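Local coordinates for ammonium transporter (Kuenenia stuttgartiensis, PDB 6EU6), which probably senses ammonium at the membrane through an ammonium-transporter fold and passes the signal to a histidine kinase, at residues A[25-30]-A[324-329]; A[215-220]-A[244-249]; A[239-244]-A[290-295]. One frame throughout, in Å; residues are numbered along the deposited sequence.

In the fold
The three contacts step outward from the middle of the subunit, their centres lying about 7, 14 and 19 Å from the centre of the chain. Interaction 1, the innermost, sets two aromatic rings rim to rim beside a histidine pair. Interaction 2 lays an alanine methyl on an indole, and interaction 3 packs an asparagine and a methionine on Ala292 and Val293, the last partly exposed. Helix 206-226 connects 1 with 2, for Phe215 and Leu216 pack on Leu25, Gly26 and Phe27. Interactions 2 and 3 share helix 234-261 and Met244, and both touch the third subunit. None has a hydrogen bond between its own two segments; His326 turns to His171, Trp217 to Asn243 and Asn241 to Ser284.

Interaction 1: residues A[25-30]-A[324-329]; sequences LGFTSY and AVHGVG
Behind the meeting of Phe27 with His326, the carbonyl oxygen of Leu25 is gripped twice by one residue. Ser29 N gives Leu25 O the ordinary helical bond at 2.9 Å, and Ser29 OG adds a second to the same oxygen at 3.1 Å, coming from above the carbonyl plane. A serine suits a buried membrane helix because its hydroxyl can be satisfied by its own backbone in this way. Across the contact the rings meet rim to rim, without a hydrogen bond. Phe27 and His326 approach from opposite directions, and Phe27 CE1 stands 3.6 Å from His326 CE1, which lies at the edge of the phenyl ring. The planes are turned 38° and neither ring covers the other. Val325 CG1 sits over one face of the imidazole, 3.8 Å above its plane, and probably helps to limit its tilt. With CG anti to the carbonyl carbon (chi1 -57°), His326 reaches toward helix 2-34, while its ND1 is hydrogen-bonded to ND1 of His171, the two rings nearly parallel. Two histidines joined through their ND1 atoms are consistent with the twin-histidine motif that lines the pore of each subunit in ammonium transporters.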
loop_
_atom_site.group_PDB
_atom_site.type_symbol
_atom_site.label_atom_id
_atom_site.label_comp_id
_atom_site.label_asym_id
_atom_site.label_seq_id
_atom_site.Cartn_x
_atom_site.Cartn_y
_atom_site.Cartn_z
ATOM N N LEU A 25 -8.440 3.989 1.646
ATOM C CA LEU A 25 -7.417 4.412 2.630
ATOM C C LEU A 25 -6.816 5.776 2.267
ATOM O O LEU A 25 -6.653 6.646 3.140
ATOM C CB LEU A 25 -6.353 3.320 2.689
ATOM C CG LEU A 25 -5.322 3.345 3.828
ATOM C CD1 LEU A 25 -4.569 2.030 3.842
ATOM C CD2 LEU A 25 -4.328 4.440 3.662
ATOM N N GLY A 26 -6.536 5.974 0.977
ATOM C CA GLY A 26 -6.145 7.275 0.457
ATOM C C GLY A 26 -7.053 8.411 0.832
ATOM O O GLY A 26 -6.601 9.422 1.370
ATOM N N PHE A 27 -8.349 8.252 0.582
ATOM C CA PHE A 27 -9.283 9.267 0.943
ATOM C C PHE A 27 -9.319 9.446 2.450
ATOM O O PHE A 27 -9.489 10.543 2.899
ATOM C CB PHE A 27 -10.713 8.895 0.478
ATOM C CG PHE A 27 -10.904 9.053 -0.954
ATOM C CD1 PHE A 27 -10.988 10.337 -1.491
ATOM C CD2 PHE A 27 -11.004 7.952 -1.830
ATOM C CE1 PHE A 27 -11.167 10.501 -2.896
ATOM C CE2 PHE A 27 -11.166 8.129 -3.231
ATOM C CZ PHE A 27 -11.263 9.389 -3.743
ATOM N N THR A 28 -9.229 8.356 3.213
ATOM C CA THR A 28 -9.255 8.469 4.681
ATOM C C THR A 28 -8.058 9.353 5.151
ATOM O O THR A 28 -8.231 10.320 5.901
ATOM C CB THR A 28 -9.150 7.096 5.348
ATOM O OG1 THR A 28 -10.219 6.245 4.884
ATOM C CG2 THR A 28 -9.243 7.291 6.904
ATOM N N SER A 29 -6.854 9.074 4.626
ATOM C CA SER A 29 -5.683 9.878 5.056
ATOM C C SER A 29 -5.791 11.296 4.603
ATOM O O SER A 29 -5.404 12.185 5.342
ATOM C CB SER A 29 -4.369 9.352 4.524
ATOM O OG SER A 29 -4.406 8.007 4.730
ATOM N N TYR A 30 -6.126 11.481 3.320
ATOM C CA TYR A 30 -6.246 12.814 2.724
ATOM C C TYR A 30 -7.234 13.678 3.546
ATOM O O TYR A 30 -6.910 14.814 3.971
ATOM C CB TYR A 30 -6.729 12.655 1.294
ATOM C CG TYR A 30 -6.586 13.881 0.467
ATOM C CD1 TYR A 30 -5.379 14.168 -0.120
ATOM C CD2 TYR A 30 -7.672 14.787 0.292
ATOM C CE1 TYR A 30 -5.219 15.243 -0.954
ATOM C CE2 TYR A 30 -7.534 15.916 -0.539
ATOM C CZ TYR A 30 -6.303 16.138 -1.138
ATOM O OH TYR A 30 -6.066 17.218 -1.908
ATOM N N ALA A 324 -14.155 20.853 -6.355
ATOM C CA ALA A 324 -13.148 21.185 -7.365
ATOM C C ALA A 324 -12.412 20.002 -7.940
ATOM O O ALA A 324 -12.216 19.950 -9.162
ATOM C CB ALA A 324 -12.149 22.157 -6.782
ATOM N N VAL A 325 -12.007 19.006 -7.105
ATOM C CA VAL A 325 -11.164 17.926 -7.586
ATOM C C VAL A 325 -12.045 17.023 -8.476
ATOM O O VAL A 325 -11.744 16.742 -9.655
ATOM C CB VAL A 325 -10.554 17.126 -6.423
ATOM C CG1 VAL A 325 -10.031 15.783 -6.875
ATOM C CG2 VAL A 325 -9.471 17.958 -5.733
ATOM N N HIS A 326 -13.124 16.542 -7.870
ATOM C CA HIS A 326 -13.954 15.522 -8.483
ATOM C C HIS A 326 -15.043 16.092 -9.471
ATOM O O HIS A 326 -15.214 15.557 -10.538
ATOM C CB HIS A 326 -14.603 14.651 -7.405
ATOM C CG HIS A 326 -13.632 13.989 -6.469
ATOM N ND1 HIS A 326 -12.996 12.812 -6.768
ATOM C CD2 HIS A 326 -13.184 14.355 -5.245
ATOM C CE1 HIS A 326 -12.189 12.482 -5.767
ATOM N NE2 HIS A 326 -12.261 13.429 -4.849
ATOM N N GLY A 327 -15.745 17.102 -9.059
ATOM C CA GLY A 327 -16.799 17.708 -9.881
ATOM C C GLY A 327 -16.151 18.435 -11.072
ATOM O O GLY A 327 -16.306 18.026 -12.199
ATOM N N VAL A 328 -15.362 19.447 -10.789
ATOM C CA VAL A 328 -14.788 20.252 -11.866
ATOM C C VAL A 328 -13.714 19.506 -12.645
ATOM O O VAL A 328 -13.691 19.492 -13.881
ATOM C CB VAL A 328 -14.272 21.612 -11.358
ATOM C CG1 VAL A 328 -13.623 22.422 -12.512
ATOM C CG2 VAL A 328 -15.385 22.383 -10.693
ATOM N N GLY A 329 -12.790 18.863 -11.930
ATOM C CA GLY A 329 -11.845 18.003 -12.592
ATOM C C GLY A 329 -12.480 16.982 -13.532
ATOM O O GLY A 329 -11.958 16.754 -14.601
#

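Interaction 2: residues A[215-220]-A[244-249]; sequences FLWFGW and MAAASA
One methyl on one indole makes most of this contact: Ala246 CB rests over the face of Trp217, a CH-pi interaction with the methyl 3.6 Å from the centroid of the six-membered ring and 16° off its normal. Trp217 CE2 is the nearest ring atom, 3.5 Å from Ala246 CB. Trp217 CG stands anti to the backbone N (chi1 -177°), which sends the indole out toward helix 234-261, and the single methyl of an alanine lets that helix come near enough to lie on a flat surface. A looser van der Waals approach follows, Trp217 CH2 lying 4.2 Å from Ala247 N.

The hydrogen bonds lie beside this packing. Trp217 NE1 donates to Asn243 OD1, satisfying the buried N-H and helping to fix the rotation of the indole. On the other helix Met244 O accepts from Ser248 OG at 2.6 Å as well as from the backbone Ser248 N, the two donors on opposite faces of the carbonyl plane. A leucine in place of Trp217 would probably open a gap over Ala246 and leave Asn243 OD1 without its N-H donor.

Leu277 of helix 266-280 also packs on Ala246, whereas Phe21 and Leu52 of the third subunit meet Trp217, which thus joins helix 234-261 to the third subunit at the trimer interface.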
loop_
_atom_site.group_PDB
_atom_site.type_symbol
_atom_site.label_atom_id
_atom_site.label_comp_id
_atom_site.label_asym_id
_atom_site.label_seq_id
_atom_site.Cartn_x
_atom_site.Cartn_y
_atom_site.Cartn_z
ATOM N N PHE A 215 -1.207 7.584 -2.020
ATOM C CA PHE A 215 -2.055 6.432 -2.099
ATOM C C PHE A 215 -3.083 6.555 -3.200
ATOM O O PHE A 215 -3.435 5.578 -3.875
ATOM C CB PHE A 215 -2.895 6.229 -0.827
ATOM C CG PHE A 215 -2.156 5.595 0.269
ATOM C CD1 PHE A 215 -1.694 4.308 0.132
ATOM C CD2 PHE A 215 -2.002 6.265 1.495
ATOM C CE1 PHE A 215 -1.007 3.703 1.193
ATOM C CE2 PHE A 215 -1.305 5.688 2.526
ATOM C CZ PHE A 215 -0.775 4.417 2.353
ATOM N N LEU A 216 -3.649 7.757 -3.309
ATOM C CA LEU A 216 -4.669 7.995 -4.323
ATOM C C LEU A 216 -4.095 7.835 -5.701
ATOM O O LEU A 216 -4.711 7.221 -6.587
ATOM C CB LEU A 216 -5.306 9.367 -4.136
ATOM C CG LEU A 216 -6.231 9.473 -2.879
ATOM C CD1 LEU A 216 -6.667 10.930 -2.663
ATOM C CD2 LEU A 216 -7.455 8.619 -3.020
ATOM N N TRP A 217 -2.922 8.423 -5.871
ATOM C CA TRP A 217 -2.216 8.393 -7.181
ATOM C C TRP A 217 -1.902 6.910 -7.577
ATOM O O TRP A 217 -2.175 6.427 -8.703
ATOM C CB TRP A 217 -0.993 9.278 -7.037
ATOM C CG TRP A 217 -0.058 9.528 -8.228
ATOM C CD1 TRP A 217 0.122 8.762 -9.326
ATOM C CD2 TRP A 217 0.822 10.636 -8.364
ATOM N NE1 TRP A 217 1.137 9.301 -10.125
ATOM C CE2 TRP A 217 1.559 10.461 -9.558
ATOM C CE3 TRP A 217 1.099 11.720 -7.566
ATOM C CZ2 TRP A 217 2.526 11.348 -9.982
ATOM C CZ3 TRP A 217 2.071 12.616 -7.975
ATOM C CH2 TRP A 217 2.767 12.428 -9.192
ATOM N N PHE A 218 -1.333 6.171 -6.631
ATOM C CA PHE A 218 -1.104 4.746 -6.785
ATOM C C PHE A 218 -2.364 4.013 -7.136
ATOM O O PHE A 218 -2.408 3.308 -8.105
ATOM C CB PHE A 218 -0.576 4.180 -5.489
ATOM C CG PHE A 218 -0.465 2.720 -5.480
ATOM C CD1 PHE A 218 0.683 2.094 -5.975
ATOM C CD2 PHE A 218 -1.436 1.961 -4.900
ATOM C CE1 PHE A 218 0.814 0.720 -5.923
ATOM C CE2 PHE A 218 -1.365 0.564 -4.885
ATOM C CZ PHE A 218 -0.228 -0.065 -5.398
ATOM N N GLY A 219 -3.399 4.186 -6.349
ATOM C CA GLY A 219 -4.689 3.596 -6.697
ATOM C C GLY A 219 -5.250 3.935 -8.059
ATOM O O GLY A 219 -5.885 3.080 -8.709
ATOM N N TRP A 220 -5.036 5.177 -8.498
ATOM C CA TRP A 220 -5.532 5.623 -9.827
ATOM C C TRP A 220 -4.891 4.839 -10.952
ATOM O O TRP A 220 -5.488 4.700 -12.018
ATOM C CB TRP A 220 -5.346 7.162 -10.041
ATOM C CG TRP A 220 -6.610 7.864 -9.932
ATOM C CD1 TRP A 220 -7.710 7.671 -10.723
ATOM C CD2 TRP A 220 -6.959 8.911 -9.009
ATOM N NE1 TRP A 220 -8.736 8.530 -10.316
ATOM C CE2 TRP A 220 -8.292 9.317 -9.305
ATOM C CE3 TRP A 220 -6.266 9.601 -8.035
ATOM C CZ2 TRP A 220 -8.935 10.313 -8.616
ATOM C CZ3 TRP A 220 -6.922 10.597 -7.339
ATOM C CH2 TRP A 220 -8.253 10.932 -7.639
ATOM N N MET A 244 1.685 10.872 -15.943
ATOM C CA MET A 244 2.098 12.126 -16.527
ATOM C C MET A 244 1.067 13.219 -16.293
ATOM O O MET A 244 1.453 14.374 -16.152
ATOM C CB MET A 244 2.401 11.985 -18.050
ATOM C CG MET A 244 3.478 10.991 -18.372
ATOM S SD MET A 244 4.988 11.329 -17.496
ATOM C CE MET A 244 5.417 13.000 -18.030
ATOM N N ALA A 245 -0.237 12.897 -16.281
ATOM C CA ALA A 245 -1.251 13.912 -16.018
ATOM C C ALA A 245 -1.059 14.440 -14.587
ATOM O O ALA A 245 -1.110 15.665 -14.388
ATOM C CB ALA A 245 -2.701 13.430 -16.215
ATOM N N ALA A 246 -0.880 13.544 -13.592
ATOM C CA ALA A 246 -0.659 13.949 -12.203
ATOM C C ALA A 246 0.589 14.837 -12.086
ATOM O O ALA A 246 0.577 15.921 -11.443
ATOM C CB ALA A 246 -0.515 12.761 -11.286
ATOM N N ALA A 247 1.658 14.394 -12.709
ATOM C CA ALA A 247 2.921 15.112 -12.546
ATOM C C ALA A 247 2.825 16.508 -13.202
ATOM O O ALA A 247 3.215 17.499 -12.613
ATOM C CB ALA A 247 4.011 14.329 -13.193
ATOM N N SER A 248 2.220 16.585 -14.368
ATOM C CA SER A 248 2.072 17.880 -15.058
ATOM C C SER A 248 1.130 18.762 -14.299
ATOM O O SER A 248 1.354 19.952 -14.246
ATOM C CB SER A 248 1.591 17.744 -16.529
ATOM O OG SER A 248 2.351 16.665 -17.070
ATOM N N ALA A 249 0.031 18.197 -13.778
ATOM C CA ALA A 249 -0.861 18.978 -12.968
ATOM C C ALA A 249 -0.152 19.602 -11.769
ATOM O O ALA A 249 -0.335 20.810 -11.477
ATOM C CB ALA A 249 -2.137 18.220 -12.578
#

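Interaction 3: residues A[239-244]-A[290-295]; sequences ILNTNM and VSAVAI
The methyl of Ala292 approaches the flat amide of Asn241 obliquely, out of its plane and off toward CB and OD1. The setting is helix-on-helix packing in the mainly helical ammonium transporter fold. Ala292 CB is 3.9 Å from Asn241 OD1, too far and too apolar for more than packing. The other end of the amide does the polar work: ND2 donates to the backbone oxygens of Ser284 and Val287, in the loop leading into helix 289-312. Two acceptors for two N-H bonds hold the amide from turning, and an asparagine suits the place because its short side chain can satisfy both. The segments run in roughly the same direction, their axes 8.3 Å apart at closest and 31° from parallel.

The small Ala292 permits that close approach. The CA atoms of Asn241 and Ala292 come within 5.4 Å, and Ala292 CB touches the backbone as well as the side chain of its partner, standing 3.6 Å from Asn241 O. Ile280 of helix 266-280 also packs against this alanine, so its methyl is enclosed from a further direction.

One turn along, the contact becomes aliphatic. Met244 and Val293 lie side by side, pointing the same way, and Leu56 of the third subunit packs on the methionine as well. An unbranched, flexible side chain fits here: bends at chi2 (-55°) and chi3 (-59°) fold its end back, so that CB and the terminal methyl both face the same branch of the valine. That branch is Val293 CG2, anti to its own carbonyl carbon, with Met244 CB 4.0 Å away and Met244 CE at 3.9 Å.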
loop_
_atom_site.group_PDB
_atom_site.type_symbol
_atom_site.label_atom_id
_atom_site.label_comp_id
_atom_site.label_asym_id
_atom_site.label_seq_id
_atom_site.Cartn_x
_atom_site.Cartn_y
_atom_site.Cartn_z
ATOM N N ILE A 239 -1.224 3.661 -17.805
ATOM C CA ILE A 239 -0.579 4.018 -16.511
ATOM C C ILE A 239 0.416 5.158 -16.638
ATOM O O ILE A 239 0.461 6.028 -15.794
ATOM C CB ILE A 239 -0.000 2.749 -15.906
ATOM C CG1 ILE A 239 -1.217 1.965 -15.408
ATOM C CG2 ILE A 239 0.960 3.073 -14.770
ATOM C CD1 ILE A 239 -1.018 0.659 -14.735
ATOM N N LEU A 240 1.214 5.130 -17.696
ATOM C CA LEU A 240 2.118 6.224 -17.998
ATOM C C LEU A 240 1.348 7.520 -18.201
ATOM O O LEU A 240 1.668 8.538 -17.595
ATOM C CB LEU A 240 2.964 5.894 -19.232
ATOM C CG LEU A 240 3.913 7.037 -19.655
ATOM C CD1 LEU A 240 4.956 7.351 -18.543
ATOM C CD2 LEU A 240 4.633 6.778 -20.979
ATOM N N ASN A 241 0.237 7.482 -18.946
ATOM C CA ASN A 241 -0.523 8.694 -19.084
ATOM C C ASN A 241 -1.098 9.153 -17.756
ATOM O O ASN A 241 -1.189 10.364 -17.495
ATOM C CB ASN A 241 -1.691 8.509 -20.067
ATOM C CG ASN A 241 -1.249 8.392 -21.493
ATOM O OD1 ASN A 241 -0.129 8.797 -21.887
ATOM N ND2 ASN A 241 -2.134 7.801 -22.307
ATOM N N THR A 242 -1.574 8.219 -16.914
ATOM C CA THR A 242 -2.103 8.632 -15.644
ATOM C C THR A 242 -1.013 9.373 -14.838
ATOM O O THR A 242 -1.243 10.388 -14.281
ATOM C CB THR A 242 -2.614 7.378 -14.902
ATOM O OG1 THR A 242 -3.667 6.811 -15.692
ATOM C CG2 THR A 242 -3.121 7.719 -13.533
ATOM N N ASN A 243 0.208 8.837 -14.844
ATOM C CA ASN A 243 1.297 9.406 -14.103
ATOM C C ASN A 243 1.660 10.784 -14.634
ATOM O O ASN A 243 1.918 11.766 -13.878
ATOM C CB ASN A 243 2.523 8.534 -14.151
ATOM C CG ASN A 243 3.528 8.964 -13.121
ATOM O OD1 ASN A 243 3.345 8.744 -11.927
ATOM N ND2 ASN A 243 4.632 9.579 -13.583
ATOM N N MET A 244 1.685 10.872 -15.943
ATOM C CA MET A 244 2.098 12.126 -16.527
ATOM C C MET A 244 1.067 13.219 -16.293
ATOM O O MET A 244 1.453 14.374 -16.152
ATOM C CB MET A 244 2.401 11.985 -18.050
ATOM C CG MET A 244 3.478 10.991 -18.372
ATOM S SD MET A 244 4.988 11.329 -17.496
ATOM C CE MET A 244 5.417 13.000 -18.030
ATOM N N VAL A 290 2.076 13.058 -24.395
ATOM C CA VAL A 290 2.107 14.494 -24.466
ATOM C C VAL A 290 0.737 15.121 -24.277
ATOM O O VAL A 290 0.637 16.128 -23.597
ATOM C CB VAL A 290 2.846 15.059 -25.740
ATOM C CG1 VAL A 290 2.690 16.568 -25.848
ATOM C CG2 VAL A 290 4.337 14.782 -25.615
ATOM N N SER A 291 -0.325 14.537 -24.803
ATOM C CA SER A 291 -1.647 15.102 -24.530
ATOM C C SER A 291 -2.037 14.959 -23.037
ATOM O O SER A 291 -2.813 15.792 -22.473
ATOM C CB SER A 291 -2.694 14.403 -25.349
ATOM O OG SER A 291 -2.419 14.435 -26.715
ATOM N N ALA A 292 -1.577 13.872 -22.417
ATOM C CA ALA A 292 -1.820 13.647 -20.932
ATOM C C ALA A 292 -1.150 14.771 -20.175
ATOM O O ALA A 292 -1.716 15.296 -19.233
ATOM C CB ALA A 292 -1.334 12.287 -20.508
ATOM N N VAL A 293 0.068 15.165 -20.591
ATOM C CA VAL A 293 0.750 16.305 -20.008
ATOM C C VAL A 293 -0.085 17.622 -20.179
ATOM O O VAL A 293 -0.293 18.400 -19.227
ATOM C CB VAL A 293 2.147 16.426 -20.590
ATOM C CG1 VAL A 293 2.732 17.799 -20.253
ATOM C CG2 VAL A 293 3.045 15.345 -20.091
ATOM N N ALA A 294 -0.605 17.848 -21.383
ATOM C CA ALA A 294 -1.428 19.052 -21.632
ATOM C C ALA A 294 -2.696 19.041 -20.795
ATOM O O ALA A 294 -3.087 20.066 -20.227
ATOM C CB ALA A 294 -1.732 19.173 -23.102
ATOM N N ILE A 295 -3.366 17.898 -20.731
ATOM C CA ILE A 295 -4.601 17.755 -19.894
ATOM C C ILE A 295 -4.284 18.060 -18.410
ATOM O O ILE A 295 -5.028 18.776 -17.761
ATOM C CB ILE A 295 -5.254 16.383 -20.027
ATOM C CG1 ILE A 295 -5.756 16.205 -21.495
ATOM C CG2 ILE A 295 -6.428 16.201 -19.017
ATOM C CD1 ILE A 295 -6.052 14.760 -21.896
#